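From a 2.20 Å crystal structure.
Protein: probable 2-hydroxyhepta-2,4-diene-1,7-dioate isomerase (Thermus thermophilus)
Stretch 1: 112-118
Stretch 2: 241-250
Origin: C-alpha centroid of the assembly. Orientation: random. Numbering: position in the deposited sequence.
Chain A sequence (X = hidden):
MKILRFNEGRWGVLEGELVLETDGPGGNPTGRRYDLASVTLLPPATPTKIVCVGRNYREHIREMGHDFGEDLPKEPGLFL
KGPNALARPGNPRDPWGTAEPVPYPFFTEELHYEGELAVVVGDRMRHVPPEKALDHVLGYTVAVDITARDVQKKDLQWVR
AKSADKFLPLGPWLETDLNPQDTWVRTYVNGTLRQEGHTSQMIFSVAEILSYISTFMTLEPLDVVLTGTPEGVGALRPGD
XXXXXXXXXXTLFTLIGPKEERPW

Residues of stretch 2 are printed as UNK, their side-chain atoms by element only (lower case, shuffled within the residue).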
# COMPACT_ATOMS: atom_id res chain seq x y z
N HIS A 112 1.40 20.17 6.60
CA HIS A 112 0.04 20.69 6.56
C HIS A 112 -1.03 19.67 6.93
O HIS A 112 -0.83 18.46 6.75
CB HIS A 112 -0.28 21.24 5.17
CG HIS A 112 0.42 22.52 4.84
ND1 HIS A 112 1.79 22.62 4.74
CD2 HIS A 112 -0.07 23.76 4.58
CE1 HIS A 112 2.11 23.87 4.42
NE2 HIS A 112 1.00 24.57 4.32
N TYR A 113 -2.16 20.16 7.43
CA TYR A 113 -3.29 19.31 7.83
C TYR A 113 -4.42 19.37 6.80
O TYR A 113 -4.65 20.40 6.17
CB TYR A 113 -3.82 19.73 9.20
CG TYR A 113 -4.17 21.20 9.31
CD1 TYR A 113 -5.39 21.70 8.83
CD2 TYR A 113 -3.27 22.11 9.87
CE1 TYR A 113 -5.69 23.07 8.91
CE2 TYR A 113 -3.56 23.46 9.96
CZ TYR A 113 -4.76 23.94 9.47
OH TYR A 113 -5.01 25.30 9.55
N GLU A 114 -5.13 18.26 6.67
CA GLU A 114 -6.26 18.15 5.75
C GLU A 114 -7.27 17.17 6.35
O GLU A 114 -7.05 15.95 6.32
CB GLU A 114 -5.77 17.63 4.38
CG GLU A 114 -4.88 18.61 3.61
CD GLU A 114 -4.26 18.01 2.34
OE1 GLU A 114 -4.77 16.98 1.84
OE2 GLU A 114 -3.27 18.58 1.83
N GLY A 115 -8.36 17.69 6.92
CA GLY A 115 -9.37 16.83 7.51
C GLY A 115 -10.21 16.19 6.42
O GLY A 115 -10.56 16.86 5.46
N GLU A 116 -10.55 14.90 6.55
CA GLU A 116 -11.32 14.24 5.50
C GLU A 116 -12.24 13.12 5.96
O GLU A 116 -12.01 12.50 7.01
CB GLU A 116 -10.36 13.65 4.46
CG GLU A 116 -9.42 14.65 3.82
CD GLU A 116 -8.50 14.01 2.79
OE1 GLU A 116 -8.83 12.92 2.29
OE2 GLU A 116 -7.44 14.60 2.48
N LEU A 117 -13.28 12.87 5.17
CA LEU A 117 -14.19 11.77 5.46
C LEU A 117 -13.48 10.55 4.90
O LEU A 117 -12.96 10.59 3.78
CB LEU A 117 -15.52 11.95 4.73
CG LEU A 117 -16.44 10.72 4.76
CD1 LEU A 117 -17.03 10.56 6.15
CD2 LEU A 117 -17.56 10.88 3.74
N ALA A 118 -13.44 9.46 5.66
CA ALA A 118 -12.77 8.26 5.19
C ALA A 118 -13.75 7.09 5.05
O ALA A 118 -14.70 6.97 5.82
CB ALA A 118 -11.64 7.88 6.15
N UNK A 241 -2.78 20.79 18.45
CA UNK A 241 -3.82 19.85 18.81
C UNK A 241 -4.92 19.94 17.76
O UNK A 241 -5.46 21.02 17.51
c UNK A 241 -4.40 20.17 20.19
c UNK A 241 -3.43 19.89 21.32
n UNK A 241 -4.82 20.14 25.38
n UNK A 241 -2.86 19.07 25.94
n UNK A 241 -3.28 19.60 23.75
c UNK A 241 -4.08 20.15 22.66
c UNK A 241 -3.65 19.61 25.02
N UNK A 242 -5.24 18.82 17.13
CA UNK A 242 -6.15 18.73 16.00
C UNK A 242 -7.42 17.92 16.31
O UNK A 242 -7.41 16.88 16.95
c UNK A 242 -3.08 18.99 14.77
c UNK A 242 -4.46 19.02 14.12
c UNK A 242 -4.24 18.64 12.66
c UNK A 242 -5.44 18.08 14.82
N UNK A 243 -8.51 18.48 15.82
CA UNK A 243 -9.80 17.85 15.98
C UNK A 243 -10.56 17.89 14.66
O UNK A 243 -10.81 18.95 14.11
o UNK A 243 -13.57 19.10 18.80
c UNK A 243 -12.36 19.03 18.63
c UNK A 243 -10.53 18.70 17.02
c UNK A 243 -11.83 18.10 17.55
o UNK A 243 -11.55 19.72 19.27
N UNK A 244 -10.90 16.70 14.13
CA UNK A 244 -11.75 16.71 12.95
C UNK A 244 -13.12 16.11 13.24
O UNK A 244 -13.25 14.94 13.57
c UNK A 244 -9.70 16.49 11.55
c UNK A 244 -11.92 16.00 10.55
c UNK A 244 -11.08 15.92 11.83
N UNK A 245 -14.18 16.91 13.18
CA UNK A 245 -15.50 16.42 13.50
C UNK A 245 -16.33 16.21 12.24
O UNK A 245 -16.41 17.10 11.38
c UNK A 245 -16.20 17.40 14.43
N UNK A 246 -16.92 15.03 12.12
CA UNK A 246 -17.75 14.68 10.98
C UNK A 246 -19.10 14.32 11.56
O UNK A 246 -19.22 13.39 12.36
c UNK A 246 -18.14 13.05 9.11
c UNK A 246 -15.83 13.86 9.59
c UNK A 246 -17.17 13.48 10.21
N UNK A 247 -20.13 15.07 11.17
CA UNK A 247 -21.47 14.84 11.67
C UNK A 247 -21.94 13.43 11.39
O UNK A 247 -21.78 12.91 10.28
c UNK A 247 -22.44 15.86 11.08
c UNK A 247 -22.43 17.21 11.80
c UNK A 247 -23.37 18.23 11.17
o UNK A 247 -22.99 19.41 11.07
o UNK A 247 -24.50 17.84 10.78
N UNK A 248 -22.53 12.80 12.41
CA UNK A 248 -23.03 11.45 12.27
C UNK A 248 -21.97 10.38 12.36
O UNK A 248 -22.29 9.20 12.42
N UNK A 249 -20.70 10.78 12.35
CA UNK A 249 -19.63 9.79 12.44
C UNK A 249 -18.92 9.87 13.78
O UNK A 249 -18.97 8.94 14.58
c UNK A 249 -19.31 9.81 9.96
c UNK A 249 -18.61 9.96 11.31
c UNK A 249 -17.51 8.91 11.44
N UNK A 250 -18.24 10.98 14.02
CA UNK A 250 -17.53 11.14 15.27
C UNK A 250 -16.46 12.19 15.16
O UNK A 250 -16.37 12.91 14.17

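Position 241 carries seven side-chain atoms: three carbons in a row, a nitrogen, then a carbon bearing two more nitrogens. That guanidinium makes it Arg241. Its extended chain runs into exposed surroundings and stays out of reach of stretch 1.

Position 242 has four carbons, forked at the second, and its CA-to-CB bond points toward stretch 1. One of the fork carbons lies 3.7 Å from CB of Tyr113. The fork at the second carbon identifies Leu242, and the touching atom is CD2. CD2 also lies obliquely to the Tyr113 ring; the contact is apolar packing of side-chain carbons.

Position 243 shows three carbons, the third carrying two oxygens, which is a carboxylate on a two-carbon spacer: Glu243. It is out of reach of stretch 1 and partly exposed, as expected for the alternate side of the strand.

At position 244 one carbon carries two more, a branch at CB itself, and the CA-to-CB bond again points toward stretch 1. One branch carbon sits 4.1 Å from CA of Gly115 and 4.4 Å from N of Glu116. This is Val244, in the t rotamer, and the branch in question is CG1. It packs on backbone, and the coordinates explain the space it uses: an ideal CB on Gly115 would point toward this strand and come within 3.1 Å of Val244 CG1, which is tight.

Position 245 has a single side-chain carbon, so it is Ala245, out of reach and partly exposed.

Position 246 repeats the three-carbon pattern branched at CB; its CA-to-CB bond points toward stretch 1, and one branch lies 4.0 Å from CD1 of Leu117. It is Val246, and the contacting atom is CG1.

Position 247 again has three carbons ending in two oxygens: Glu247, exposed, with OE2 hydrogen-bonded elsewhere in the structure. Position 248 has no side-chain atoms, hence Gly248; its positive phi of 80° by itself favours glycine.

Position 249 has three carbons branched at CB, one of them 4.5 Å from CD1 of Leu117. This is Val249, and the atom is CG2. Position 250, without side-chain atoms, is Gly250, whose backbone angles would jam a CB against the preceding carbonyl. N of Gly250 donates to O of Val246 at 3.1 Å, and N of Val246 donates to O of Gly250 at 3.0 Å, closing the turn.

The contact is apolar, with no hydrogen bonds between the stretches. The strand axes approach to 7.5 Å at 43°, and side chains fill the gap. Leu242, Val244 and Val246 face inward at every second position, meeting Tyr113, Gly115 and Leu117 in the same two-residue rhythm, while the CA-to-CB bonds of Glu114 and Glu116 point away. The closest CA pair, CA of Gly115 and CA of Val244 at 5.9 Å, falls where one side supplies no side chain. Leu117 starts sideways, but its CD1 reaches Val246 and Val249.

Stretch 2 241-250: RLEVAVEGVG
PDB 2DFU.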